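Local coordinates for predicted component of a thermophile-specific DNA repair system, contains a RAMP domain (Methanopyrus kandleri, PDB 4N0L), which binds CRISPR RNA as the Csm3 subunit, a RAMP protein of the type III-A CRISPR system, and probably acts as an RNA endonuclease, at residues G56-L61 with K250-Q255; C88-R93 with P108-G113; V117-G122 with E239-Y244; K167-V172 with V229-D234. All blocks are in the same frame, centred on the assembly; numbering follows the deposited sequence.

Contact 1: residues G56-L61 with K250-Q255; sequences GRARAL and KLVEDQ
Leu61 of helix 51-69 lies across residues 251-255 at the end of helix 238-255. Its CB begins the contact, 4.0 Å from Leu251 CB. The chi1 of -61° sets CG anti to the carbonyl carbon, and the branch above it divides the work. CD1 comes down on the backbone, 3.7 Å from Val252 CA, and also meets Val252 CG2 at 3.9 Å. CD2 takes the other direction, reaching Gln255 NE2 at 3.7 Å as the two side chains run antiparallel past one another. The same methyl lies over one face of the Arg57 guanidinium, toward its rim. The two methyls of leucine thus reach Val252 and Gln255 at once, while Ala58, with only CB, lets Val252 CG2 come close to its helix. At the border, Arg57 NH2 gives Gln255 O a weak hydrogen bond of 3.2 Å, and its NE bonds more firmly to Gly256 O; one water donates to both Leu61 O and Gln255 OE1. Val252 also touches Val268 and Phe270 of the central sheet. With segment axes 9.2 Å apart and crossing at 91°, this is nearly perpendicular helix packing beside the antiparallel sheet of the RRM-like RAMP fold.

Contact 2: residues C88-R93 with P108-G113; sequences CGFVRR and PWLENG. With ZN (zinc ion), chain C.
Arg93 runs beside Asn112 and Gly113 where two irregular backbones draw together; the CA atoms of Arg93 and Gly113 are the nearest pair, 5.6 Å apart. Phe90 is the centre of an inverse gamma turn, closed by a weak bond from Val91 N to Gly89 O, and Arg92 is the N-cap of the helix that follows. Gly113 has a positive phi of 88°, and at its backbone angles a CB would be jammed against the preceding carbonyl oxygen, which calls for glycine. Arg93 CG rests 3.6 Å from Asn112 O, while its guanidinium turns to Asp234. Among the side chains, Cys88 SG binds the zinc ion at 2.4 Å. That sulfur also takes a weak hydrogen bond of 3.5 Å from Trp109 NE1, which meets it at the indole edge, and another weak one from Phe90 N. Two such donors would be expected to temper the negative charge of a thiolate. Leu110 crosses Phe90 at about a right angle: CD1 lies over one ring face, offset toward the rim and 4.2 Å from the ring centroid, and CD2 touches Phe90 CB at 3.6 Å. Outside the pair, Trp109 packs on Val76 and Phe77 of helix 74-78, and helix 93-99 supplies Val95 to Phe90 and Tyr96 to Leu110.

Contact 3: residues V117-G122 with E239-Y244; sequences VCRIFG and ESDLKY. With ZN (zinc ion), chain C.
Arg119 grips Asp241 side-on, with two nitrogens on a single oxygen: NE donates to the syn lone pair of Asp241 OD1 at 2.7 Å. From the same side chain, NH2 meets Asp241 OD1 at 2.9 Å. Both bonds lie close to the guanidinium plane, which is turned 39° from the carboxylate. The chi1 of 84° puts Arg119 CG between the backbone N and the carbonyl carbon, and the extended chain beyond carries NE across to helix 238-255. NH2 also lies at the rim of the Tyr244 ring. Beside the ion pair, Ile120 covers the acid with carbon: CG1 is 3.5 Å from Asp241 OD1, while CD1 packs on Tyr244 CB at 3.8 Å. The short segments of helices 116-121 and 238-255 pack nearly perpendicular, 85° apart with axes 10.6 Å apart. Further out, Arg171 NH1 and Tyr230 OH hold Asp241 OD2, so both oxygens are engaged. On another side of the short helix, Cys118 SG binds the zinc ion at 2.3 Å. With two arginines and a phenol around it, this buried acid is probably favoured as a carboxylate, its charge offset by the arginines.

Contact 4: residues K167-V172 with V229-D234; sequences KKEARV and VYRVED
Arg171 and Glu233 are brought together by two extended side chains: chi2 174° and chi3 -168° keep the Arg171 chain extended to NE, and chi2 175° sets Glu233 CD. They belong to a four-residue salt-bridge network at the end of an antiparallel pairing, where the edge strand beginning at Val172 joins strand 223-231 of the sheet. Arg171 NE meets Glu233 OE1 at 2.8 Å from above the carboxylate plane. Lys168 NZ, approaching tip to tip, takes the syn lone pair of Glu233 OE1 at 2.7 Å. Arg231 NH1 holds Glu233 OE2, so an extended glutamate presents both oxygens to three converging cations, whose charge it probably offsets only in part. The Arg231 side chain also bends back to the loop, where NH2 bonds to Ala170 O at 2.9 Å, the donor lying above the carbonyl plane. Arg171 NH1 also pairs with Asp241 and Glu237. Along the backbone, Arg231 N gives Arg171 O a nearly straight 2.7 Å bond; beyond it, Val172 CG1 lies in the plane of the Tyr230 ring, 3.8 Å from Tyr230 CD2.

In the fold
Contacts 2 and 3 meet at the zinc ion, to which they bring Cys88 and Cys118; His86 and Cys115 complete the site. Their centres are 11 Å apart, and Glu111 OE1 of contact 2 lies 2.6 Å from Tyr244 OH of contact 3. Contacts 3 and 4 are the nearest neighbours, with centres 8 Å apart, and share the surroundings of Asp241. Contact 4 also reaches contact 2, through a salt bridge of 2.6 Å between Asp234 OD1 and Arg93 NH2. Contact 1 uses the same helix, 238-255, as contact 3 and lies away from the metal, yet Arg59 NH1 extends to Gly122 O beside helix 116-121. The zinc site is thereby tied to the helices and sheet of the RAMP fold.

Contact 1: residues G56-L61 with K250-Q255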
loop_
_atom_site.group_PDB
_atom_site.type_symbol
_atom_site.label_atom_id
_atom_site.label_comp_id
_atom_site.label_asym_id
_atom_site.label_seq_id
_atom_site.Cartn_x
_atom_site.Cartn_y
_atom_site.Cartn_z
ATOM N N GLY A 56 -0.740 -3.101 5.461
ATOM C CA GLY A 56 -1.932 -3.051 6.287
ATOM C C GLY A 56 -2.345 -1.630 6.622
ATOM O O GLY A 56 -3.518 -1.273 6.527
ATOM N N ARG A 57 -1.368 -0.815 7.006
ATOM C CA ARG A 57 -1.632 0.569 7.376
ATOM C C ARG A 57 -2.097 1.378 6.168
ATOM O O ARG A 57 -3.072 2.125 6.253
ATOM C CB ARG A 57 -0.387 1.203 8.001
ATOM C CG ARG A 57 -0.552 2.662 8.401
ATOM C CD ARG A 57 -1.600 2.841 9.488
ATOM N NE ARG A 57 -1.639 4.220 9.968
ATOM C CZ ARG A 57 -2.661 4.758 10.626
ATOM N NH1 ARG A 57 -3.744 4.038 10.882
ATOM N NH2 ARG A 57 -2.604 6.023 11.022
ATOM N N ALA A 58 -1.403 1.222 5.045
ATOM C CA ALA A 58 -1.788 1.889 3.805
ATOM C C ALA A 58 -3.201 1.494 3.373
ATOM O O ALA A 58 -3.973 2.333 2.908
ATOM C CB ALA A 58 -0.787 1.579 2.704
ATOM N N ARG A 59 -3.532 0.215 3.528
ATOM C CA ARG A 59 -4.859 -0.283 3.178
ATOM C C ARG A 59 -5.944 0.295 4.080
ATOM O O ARG A 59 -6.994 0.732 3.604
ATOM C CB ARG A 59 -4.898 -1.809 3.252
ATOM C CG ARG A 59 -6.181 -2.408 2.696
ATOM C CD ARG A 59 -6.257 -3.905 2.959
ATOM N NE ARG A 59 -7.246 -4.567 2.113
ATOM C CZ ARG A 59 -8.563 -4.419 2.230
ATOM N NH1 ARG A 59 -9.374 -5.067 1.404
ATOM N NH2 ARG A 59 -9.073 -3.640 3.175
ATOM N N ALA A 60 -5.687 0.273 5.384
ATOM C CA ALA A 60 -6.642 0.757 6.377
ATOM C C ALA A 60 -6.979 2.233 6.175
ATOM O O ALA A 60 -8.121 2.649 6.376
ATOM C CB ALA A 60 -6.103 0.524 7.779
ATOM N N LEU A 61 -5.984 3.023 5.785
ATOM C CA LEU A 61 -6.186 4.454 5.578
ATOM C C LEU A 61 -6.820 4.758 4.223
ATOM O O LEU A 61 -7.684 5.632 4.118
ATOM C CB LEU A 61 -4.859 5.205 5.711
ATOM C CG LEU A 61 -4.169 5.096 7.070
ATOM C CD1 LEU A 61 -2.830 5.808 7.050
ATOM C CD2 LEU A 61 -5.066 5.657 8.162
ATOM N N LYS A 250 0.611 8.788 0.728
ATOM C CA LYS A 250 0.377 10.167 1.147
ATOM C C LYS A 250 -0.435 10.204 2.442
ATOM O O LYS A 250 -0.168 11.014 3.333
ATOM C CB LYS A 250 -0.337 10.940 0.034
ATOM C CG LYS A 250 -1.062 12.203 0.478
ATOM C CD LYS A 250 -0.097 13.281 0.927
ATOM C CE LYS A 250 -0.824 14.595 1.159
ATOM N NZ LYS A 250 0.072 15.624 1.751
ATOM N N LEU A 251 -1.426 9.320 2.536
ATOM C CA LEU A 251 -2.255 9.208 3.731
ATOM C C LEU A 251 -1.446 8.742 4.936
ATOM O O LEU A 251 -1.657 9.211 6.055
ATOM C CB LEU A 251 -3.418 8.252 3.484
ATOM C CG LEU A 251 -4.478 8.740 2.498
ATOM C CD1 LEU A 251 -5.409 7.606 2.119
ATOM C CD2 LEU A 251 -5.257 9.909 3.084
ATOM N N VAL A 252 -0.534 7.803 4.702
ATOM C CA VAL A 252 0.350 7.313 5.755
ATOM C C VAL A 252 1.264 8.443 6.241
ATOM O O VAL A 252 1.548 8.554 7.436
ATOM C CB VAL A 252 1.188 6.111 5.272
ATOM C CG1 VAL A 252 2.184 5.690 6.339
ATOM C CG2 VAL A 252 0.277 4.944 4.930
ATOM N N GLU A 253 1.722 9.278 5.313
ATOM C CA GLU A 253 2.505 10.463 5.665
ATOM C C GLU A 253 1.707 11.403 6.570
ATOM O O GLU A 253 2.209 11.866 7.591
ATOM C CB GLU A 253 2.969 11.211 4.408
ATOM C CG GLU A 253 3.978 10.438 3.561
ATOM C CD GLU A 253 4.475 11.222 2.353
ATOM O OE1 GLU A 253 3.757 12.133 1.890
ATOM O OE2 GLU A 253 5.581 10.917 1.856
ATOM N N ASP A 254 0.458 11.668 6.195
ATOM C CA ASP A 254 -0.386 12.613 6.924
ATOM C C ASP A 254 -0.867 12.092 8.278
ATOM O O ASP A 254 -1.113 12.874 9.196
ATOM C CB ASP A 254 -1.612 12.992 6.085
ATOM C CG ASP A 254 -1.262 13.850 4.887
ATOM O OD1 ASP A 254 -2.116 13.972 3.984
ATOM O OD2 ASP A 254 -0.138 14.394 4.838
ATOM N N GLN A 255 -1.013 10.776 8.402
ATOM C CA GLN A 255 -1.647 10.212 9.590
ATOM C C GLN A 255 -0.745 9.268 10.391
ATOM O O GLN A 255 -1.128 8.816 11.468
ATOM C CB GLN A 255 -2.936 9.487 9.188
ATOM C CG GLN A 255 -4.073 10.430 8.801
ATOM C CD GLN A 255 -5.271 9.702 8.215
ATOM O OE1 GLN A 255 -5.481 9.702 7.001
ATOM N NE2 GLN A 255 -6.070 9.084 9.080
HETATM O O HOH W 1 -7.841 8.040 5.891
#

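Contact 2: residues C88-R93 with P108-G113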
loop_
_atom_site.group_PDB
_atom_site.type_symbol
_atom_site.label_atom_id
_atom_site.label_comp_id
_atom_site.label_asym_id
_atom_site.label_seq_id
_atom_site.Cartn_x
_atom_site.Cartn_y
_atom_site.Cartn_z
ATOM N N CYS A 88 -14.363 -7.009 -0.710
ATOM C CA CYS A 88 -15.357 -7.408 -1.700
ATOM C C CYS A 88 -14.684 -8.218 -2.798
ATOM O O CYS A 88 -13.454 -8.287 -2.862
ATOM C CB CYS A 88 -16.068 -6.193 -2.294
ATOM S SG CYS A 88 -15.101 -5.286 -3.520
ATOM N N GLY A 89 -15.486 -8.825 -3.665
ATOM C CA GLY A 89 -14.949 -9.659 -4.722
ATOM C C GLY A 89 -14.944 -8.973 -6.072
ATOM O O GLY A 89 -14.569 -9.574 -7.076
ATOM N N PHE A 90 -15.349 -7.707 -6.102
ATOM C CA PHE A 90 -15.345 -6.939 -7.343
ATOM C C PHE A 90 -13.917 -6.525 -7.691
ATOM O O PHE A 90 -13.596 -5.333 -7.722
ATOM C CB PHE A 90 -16.237 -5.703 -7.219
ATOM C CG PHE A 90 -17.697 -6.017 -7.056
ATOM C CD1 PHE A 90 -18.491 -6.288 -8.160
ATOM C CD2 PHE A 90 -18.279 -6.034 -5.798
ATOM C CE1 PHE A 90 -19.838 -6.575 -8.012
ATOM C CE2 PHE A 90 -19.628 -6.321 -5.642
ATOM C CZ PHE A 90 -20.407 -6.591 -6.749
ATOM N N VAL A 91 -13.066 -7.510 -7.967
ATOM C CA VAL A 91 -11.633 -7.267 -8.098
ATOM C C VAL A 91 -11.149 -7.304 -9.546
ATOM O O VAL A 91 -10.035 -6.875 -9.847
ATOM C CB VAL A 91 -10.831 -8.297 -7.284
ATOM C CG1 VAL A 91 -11.042 -8.068 -5.797
ATOM C CG2 VAL A 91 -11.238 -9.709 -7.669
ATOM N N ARG A 92 -11.987 -7.828 -10.435
ATOM C CA ARG A 92 -11.709 -7.803 -11.866
ATOM C C ARG A 92 -12.997 -7.523 -12.628
ATOM O O ARG A 92 -14.087 -7.838 -12.152
ATOM C CB ARG A 92 -11.080 -9.122 -12.322
ATOM C CG ARG A 92 -11.369 -10.292 -11.395
ATOM C CD ARG A 92 -12.033 -11.444 -12.132
ATOM N NE ARG A 92 -11.108 -12.136 -13.024
ATOM N N ARG A 93 -12.868 -6.925 -13.807
ATOM C CA ARG A 93 -14.032 -6.470 -14.560
ATOM C C ARG A 93 -14.967 -7.607 -14.962
ATOM O O ARG A 93 -16.166 -7.388 -15.111
ATOM C CB ARG A 93 -13.593 -5.698 -15.801
ATOM C CG ARG A 93 -13.415 -4.209 -15.555
ATOM C CD ARG A 93 -13.216 -3.457 -16.857
ATOM N NE ARG A 93 -12.188 -4.081 -17.683
ATOM C CZ ARG A 93 -10.882 -3.954 -17.473
ATOM N NH1 ARG A 93 -10.438 -3.220 -16.462
ATOM N NH2 ARG A 93 -10.020 -4.561 -18.277
ATOM N N PRO A 108 -21.467 1.784 -4.684
ATOM C CA PRO A 108 -20.878 3.121 -4.825
ATOM C C PRO A 108 -19.354 3.157 -4.683
ATOM O O PRO A 108 -18.747 4.176 -5.011
ATOM C CB PRO A 108 -21.543 3.908 -3.690
ATOM C CG PRO A 108 -21.868 2.881 -2.668
ATOM C CD PRO A 108 -22.229 1.641 -3.431
ATOM N N TRP A 109 -18.748 2.068 -4.219
ATOM C CA TRP A 109 -17.301 2.029 -4.030
ATOM C C TRP A 109 -16.607 1.456 -5.259
ATOM O O TRP A 109 -15.419 1.137 -5.220
ATOM C CB TRP A 109 -16.934 1.202 -2.797
ATOM C CG TRP A 109 -17.282 -0.249 -2.925
ATOM C CD1 TRP A 109 -16.514 -1.230 -3.484
ATOM C CD2 TRP A 109 -18.481 -0.888 -2.472
ATOM N NE1 TRP A 109 -17.165 -2.438 -3.415
ATOM C CE2 TRP A 109 -18.374 -2.255 -2.797
ATOM C CE3 TRP A 109 -19.636 -0.436 -1.827
ATOM C CZ2 TRP A 109 -19.378 -3.173 -2.498
ATOM C CZ3 TRP A 109 -20.631 -1.350 -1.531
ATOM C CH2 TRP A 109 -20.496 -2.703 -1.867
ATOM N N LEU A 110 -17.356 1.320 -6.347
ATOM C CA LEU A 110 -16.811 0.756 -7.573
ATOM C C LEU A 110 -16.378 1.861 -8.537
ATOM O O LEU A 110 -17.002 2.920 -8.597
ATOM C CB LEU A 110 -17.849 -0.154 -8.237
ATOM C CG LEU A 110 -17.991 -1.562 -7.649
ATOM C CD1 LEU A 110 -18.787 -2.468 -8.583
ATOM C CD2 LEU A 110 -16.633 -2.163 -7.340
ATOM N N GLU A 111 -15.299 1.619 -9.277
ATOM C CA GLU A 111 -14.870 2.530 -10.336
ATOM C C GLU A 111 -14.532 1.739 -11.593
ATOM O O GLU A 111 -13.645 0.884 -11.572
ATOM C CB GLU A 111 -13.667 3.367 -9.896
ATOM C CG GLU A 111 -13.269 4.438 -10.905
ATOM C CD GLU A 111 -12.182 5.365 -10.391
ATOM O OE1 GLU A 111 -11.043 4.890 -10.193
ATOM O OE2 GLU A 111 -12.466 6.565 -10.187
ATOM N N ASN A 112 -15.235 2.040 -12.683
ATOM C CA ASN A 112 -15.163 1.249 -13.910
ATOM C C ASN A 112 -15.315 -0.249 -13.644
ATOM O O ASN A 112 -14.612 -1.072 -14.232
ATOM C CB ASN A 112 -13.849 1.520 -14.650
ATOM C CG ASN A 112 -13.665 2.987 -14.993
ATOM O OD1 ASN A 112 -14.622 3.686 -15.321
ATOM N ND2 ASN A 112 -12.425 3.459 -14.920
ATOM N N GLY A 113 -16.233 -0.585 -12.742
ATOM C CA GLY A 113 -16.604 -1.966 -12.495
ATOM C C GLY A 113 -15.789 -2.721 -11.459
ATOM O O GLY A 113 -16.123 -3.856 -11.120
HETATM ZN ZN ZN C . -13.541 -3.912 -2.271
#

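Contact 3: residues V117-G122 with E239-Y244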
loop_
_atom_site.group_PDB
_atom_site.type_symbol
_atom_site.label_atom_id
_atom_site.label_comp_id
_atom_site.label_asym_id
_atom_site.label_seq_id
_atom_site.Cartn_x
_atom_site.Cartn_y
_atom_site.Cartn_z
ATOM N N VAL A 117 -9.666 -0.547 -3.668
ATOM C CA VAL A 117 -9.184 -1.073 -2.395
ATOM C C VAL A 117 -8.771 -2.537 -2.493
ATOM O O VAL A 117 -7.630 -2.896 -2.205
ATOM C CB VAL A 117 -10.250 -0.944 -1.292
ATOM C CG1 VAL A 117 -9.752 -1.575 0.004
ATOM C CG2 VAL A 117 -10.617 0.516 -1.075
ATOM N N CYS A 118 -9.710 -3.376 -2.911
ATOM C CA CYS A 118 -9.507 -4.820 -2.918
ATOM C C CYS A 118 -8.603 -5.301 -4.059
ATOM O O CYS A 118 -7.826 -6.237 -3.877
ATOM C CB CYS A 118 -10.862 -5.534 -2.966
ATOM S SG CYS A 118 -11.863 -5.312 -1.460
ATOM N N ARG A 119 -8.698 -4.676 -5.229
ATOM C CA ARG A 119 -7.885 -5.108 -6.367
ATOM C C ARG A 119 -6.398 -4.793 -6.153
ATOM O O ARG A 119 -5.525 -5.499 -6.663
ATOM C CB ARG A 119 -8.387 -4.466 -7.669
ATOM C CG ARG A 119 -7.855 -3.064 -7.932
ATOM C CD ARG A 119 -8.682 -2.319 -8.970
ATOM N NE ARG A 119 -8.080 -1.030 -9.298
ATOM C CZ ARG A 119 -8.748 0.011 -9.786
ATOM N NH1 ARG A 119 -10.054 -0.079 -10.011
ATOM N NH2 ARG A 119 -8.107 1.144 -10.049
ATOM N N ILE A 120 -6.116 -3.739 -5.390
ATOM C CA ILE A 120 -4.741 -3.326 -5.107
ATOM C C ILE A 120 -4.181 -4.004 -3.858
ATOM O O ILE A 120 -3.084 -4.562 -3.879
ATOM C CB ILE A 120 -4.635 -1.791 -4.931
ATOM C CG1 ILE A 120 -4.920 -1.074 -6.252
ATOM C CG2 ILE A 120 -3.259 -1.400 -4.413
ATOM C CD1 ILE A 120 -5.104 0.420 -6.100
ATOM N N PHE A 121 -4.932 -3.930 -2.764
ATOM C CA PHE A 121 -4.441 -4.398 -1.473
ATOM C C PHE A 121 -4.961 -5.794 -1.113
ATOM O O PHE A 121 -4.769 -6.269 0.008
ATOM C CB PHE A 121 -4.814 -3.393 -0.383
ATOM C CG PHE A 121 -4.171 -2.042 -0.559
ATOM C CD1 PHE A 121 -2.866 -1.815 -0.148
ATOM C CD2 PHE A 121 -4.877 -0.994 -1.132
ATOM C CE1 PHE A 121 -2.275 -0.570 -0.312
ATOM C CE2 PHE A 121 -4.292 0.253 -1.296
ATOM C CZ PHE A 121 -2.990 0.465 -0.887
ATOM N N GLY A 122 -5.629 -6.441 -2.060
ATOM C CA GLY A 122 -6.081 -7.806 -1.859
ATOM C C GLY A 122 -7.386 -7.890 -1.096
ATOM O O GLY A 122 -7.833 -6.909 -0.499
ATOM N N GLU A 239 -2.665 3.062 -14.430
ATOM C CA GLU A 239 -2.450 4.421 -13.950
ATOM C C GLU A 239 -3.287 4.705 -12.709
ATOM O O GLU A 239 -2.815 5.340 -11.764
ATOM C CB GLU A 239 -2.767 5.442 -15.042
ATOM C CG GLU A 239 -2.654 6.880 -14.570
ATOM C CD GLU A 239 -2.577 7.866 -15.713
ATOM O OE1 GLU A 239 -2.895 7.481 -16.856
ATOM O OE2 GLU A 239 -2.191 9.027 -15.466
ATOM N N SER A 240 -4.532 4.235 -12.723
ATOM C CA SER A 240 -5.436 4.432 -11.598
ATOM C C SER A 240 -4.880 3.791 -10.332
ATOM O O SER A 240 -4.943 4.382 -9.252
ATOM C CB SER A 240 -6.820 3.861 -11.913
ATOM O OG SER A 240 -7.767 4.899 -12.102
ATOM N N ASP A 241 -4.324 2.590 -10.472
ATOM C CA ASP A 241 -3.739 1.879 -9.340
ATOM C C ASP A 241 -2.567 2.658 -8.750
ATOM O O ASP A 241 -2.450 2.790 -7.530
ATOM C CB ASP A 241 -3.269 0.484 -9.756
ATOM C CG ASP A 241 -4.407 -0.519 -9.851
ATOM O OD1 ASP A 241 -5.566 -0.150 -9.562
ATOM O OD2 ASP A 241 -4.134 -1.685 -10.210
ATOM N N LEU A 242 -1.708 3.174 -9.624
ATOM C CA LEU A 242 -0.549 3.950 -9.199
ATOM C C LEU A 242 -0.979 5.194 -8.434
ATOM O O LEU A 242 -0.373 5.548 -7.422
ATOM C CB LEU A 242 0.309 4.340 -10.403
ATOM C CG LEU A 242 1.009 3.186 -11.121
ATOM C CD1 LEU A 242 1.896 3.708 -12.241
ATOM C CD2 LEU A 242 1.807 2.336 -10.142
ATOM N N LYS A 243 -2.025 5.851 -8.925
ATOM C CA LYS A 243 -2.589 7.015 -8.253
ATOM C C LYS A 243 -3.042 6.681 -6.840
ATOM O O LYS A 243 -2.745 7.408 -5.895
ATOM C CB LYS A 243 -3.763 7.584 -9.054
ATOM C CG LYS A 243 -4.254 8.931 -8.545
ATOM C CD LYS A 243 -5.767 9.043 -8.631
ATOM C CE LYS A 243 -6.249 8.898 -10.063
ATOM N NZ LYS A 243 -7.723 8.718 -10.135
ATOM N N TYR A 244 -3.759 5.572 -6.706
ATOM C CA TYR A 244 -4.311 5.175 -5.418
ATOM C C TYR A 244 -3.237 4.621 -4.486
ATOM O O TYR A 244 -3.285 4.845 -3.278
ATOM C CB TYR A 244 -5.433 4.155 -5.621
ATOM C CG TYR A 244 -6.629 4.730 -6.352
ATOM C CD1 TYR A 244 -7.063 6.026 -6.097
ATOM C CD2 TYR A 244 -7.316 3.985 -7.305
ATOM C CE1 TYR A 244 -8.150 6.560 -6.761
ATOM C CE2 TYR A 244 -8.404 4.513 -7.976
ATOM C CZ TYR A 244 -8.816 5.802 -7.700
ATOM O OH TYR A 244 -9.898 6.337 -8.362
HETATM ZN ZN ZN C . -13.541 -3.912 -2.271
#

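Contact 4: residues K167-V172 with V229-D234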
loop_
_atom_site.group_PDB
_atom_site.type_symbol
_atom_site.label_atom_id
_atom_site.label_comp_id
_atom_site.label_asym_id
_atom_site.label_seq_id
_atom_site.Cartn_x
_atom_site.Cartn_y
_atom_site.Cartn_z
ATOM N N LYS A 167 -11.550 -14.702 -3.643
ATOM C CA LYS A 167 -10.291 -14.170 -3.128
ATOM C C LYS A 167 -9.469 -13.476 -4.213
ATOM O O LYS A 167 -9.500 -13.879 -5.375
ATOM C CB LYS A 167 -9.462 -15.287 -2.490
ATOM N N LYS A 168 -8.732 -12.438 -3.830
ATOM C CA LYS A 168 -7.757 -11.837 -4.733
ATOM C C LYS A 168 -6.432 -11.536 -4.044
ATOM O O LYS A 168 -6.396 -10.933 -2.971
ATOM C CB LYS A 168 -8.303 -10.552 -5.351
ATOM C CG LYS A 168 -7.646 -10.209 -6.679
ATOM C CD LYS A 168 -7.330 -8.730 -6.788
ATOM C CE LYS A 168 -6.686 -8.411 -8.125
ATOM N NZ LYS A 168 -5.390 -9.116 -8.301
ATOM N N GLU A 169 -5.345 -11.965 -4.673
ATOM C CA GLU A 169 -4.012 -11.610 -4.211
ATOM C C GLU A 169 -3.737 -10.139 -4.492
ATOM O O GLU A 169 -4.030 -9.644 -5.582
ATOM C CB GLU A 169 -2.953 -12.490 -4.883
ATOM C CG GLU A 169 -1.534 -12.250 -4.383
ATOM C CD GLU A 169 -1.365 -12.570 -2.909
ATOM O OE1 GLU A 169 -2.095 -13.447 -2.399
ATOM O OE2 GLU A 169 -0.503 -11.938 -2.260
ATOM N N ALA A 170 -3.194 -9.445 -3.497
ATOM C CA ALA A 170 -2.836 -8.034 -3.626
ATOM C C ALA A 170 -1.899 -7.786 -4.800
ATOM O O ALA A 170 -0.989 -8.576 -5.054
ATOM C CB ALA A 170 -2.197 -7.534 -2.338
ATOM N N ARG A 171 -2.132 -6.691 -5.516
ATOM C CA ARG A 171 -1.244 -6.266 -6.592
ATOM C C ARG A 171 0.034 -5.621 -6.060
ATOM O O ARG A 171 1.023 -5.502 -6.785
ATOM C CB ARG A 171 -1.964 -5.297 -7.532
ATOM C CG ARG A 171 -2.848 -5.987 -8.555
ATOM C CD ARG A 171 -3.645 -4.994 -9.376
ATOM N NE ARG A 171 -4.692 -5.663 -10.143
ATOM C CZ ARG A 171 -5.585 -5.034 -10.899
ATOM N NH1 ARG A 171 -5.560 -3.712 -10.997
ATOM N NH2 ARG A 171 -6.502 -5.727 -11.559
ATOM N N VAL A 172 0.014 -5.194 -4.800
ATOM C CA VAL A 172 1.185 -4.552 -4.210
ATOM C C VAL A 172 1.809 -5.390 -3.101
ATOM O O VAL A 172 1.115 -6.054 -2.329
ATOM C CB VAL A 172 0.852 -3.148 -3.646
ATOM C CG1 VAL A 172 0.455 -2.203 -4.766
ATOM C CG2 VAL A 172 -0.237 -3.231 -2.583
ATOM N N VAL A 229 6.631 -3.286 -4.655
ATOM C CA VAL A 229 6.445 -3.939 -5.946
ATOM C C VAL A 229 4.968 -4.008 -6.322
ATOM O O VAL A 229 4.159 -4.581 -5.594
ATOM C CB VAL A 229 7.027 -5.371 -5.953
ATOM C CG1 VAL A 229 6.919 -5.976 -7.344
ATOM C CG2 VAL A 229 8.475 -5.366 -5.488
ATOM N N TYR A 230 4.626 -3.413 -7.460
ATOM C CA TYR A 230 3.268 -3.472 -7.987
ATOM C C TYR A 230 3.190 -4.412 -9.186
ATOM O O TYR A 230 3.927 -4.249 -10.159
ATOM C CB TYR A 230 2.777 -2.073 -8.376
ATOM C CG TYR A 230 1.496 -2.070 -9.184
ATOM C CD1 TYR A 230 1.523 -2.022 -10.574
ATOM C CD2 TYR A 230 0.257 -2.103 -8.557
ATOM C CE1 TYR A 230 0.352 -2.015 -11.314
ATOM C CE2 TYR A 230 -0.916 -2.097 -9.287
ATOM C CZ TYR A 230 -0.863 -2.052 -10.664
ATOM O OH TYR A 230 -2.031 -2.046 -11.391
ATOM N N ARG A 231 2.293 -5.390 -9.118
ATOM C CA ARG A 231 2.117 -6.331 -10.219
ATOM C C ARG A 231 1.101 -5.814 -11.231
ATOM O O ARG A 231 -0.076 -5.645 -10.915
ATOM C CB ARG A 231 1.682 -7.701 -9.697
ATOM C CG ARG A 231 2.669 -8.349 -8.737
ATOM C CD ARG A 231 2.209 -9.735 -8.299
ATOM N NE ARG A 231 0.904 -9.710 -7.639
ATOM C CZ ARG A 231 -0.247 -9.979 -8.246
ATOM N NH1 ARG A 231 -0.261 -10.291 -9.536
ATOM N NH2 ARG A 231 -1.387 -9.934 -7.569
ATOM N N VAL A 232 1.564 -5.560 -12.450
ATOM C CA VAL A 232 0.682 -5.108 -13.516
ATOM C C VAL A 232 -0.185 -6.271 -13.985
ATOM O O VAL A 232 0.326 -7.278 -14.474
ATOM C CB VAL A 232 1.473 -4.535 -14.710
ATOM C CG1 VAL A 232 0.525 -4.105 -15.821
ATOM C CG2 VAL A 232 2.351 -3.376 -14.262
ATOM N N GLU A 233 -1.497 -6.135 -13.832
ATOM C CA GLU A 233 -2.422 -7.196 -14.216
ATOM C C GLU A 233 -3.398 -6.704 -15.270
ATOM O O GLU A 233 -3.760 -7.436 -16.188
ATOM C CB GLU A 233 -3.196 -7.710 -13.002
ATOM C CG GLU A 233 -2.413 -8.652 -12.111
ATOM C CD GLU A 233 -3.184 -9.044 -10.864
ATOM O OE1 GLU A 233 -4.229 -8.420 -10.586
ATOM O OE2 GLU A 233 -2.745 -9.979 -10.162
ATOM N N ASP A 234 -3.818 -5.453 -15.129
ATOM C CA ASP A 234 -4.802 -4.869 -16.025
ATOM C C ASP A 234 -4.331 -3.502 -16.501
ATOM O O ASP A 234 -4.323 -2.541 -15.731
ATOM C CB ASP A 234 -6.156 -4.752 -15.328
ATOM C CG ASP A 234 -7.256 -4.328 -16.271
ATOM O OD1 ASP A 234 -7.989 -5.211 -16.761
ATOM O OD2 ASP A 234 -7.385 -3.112 -16.528
#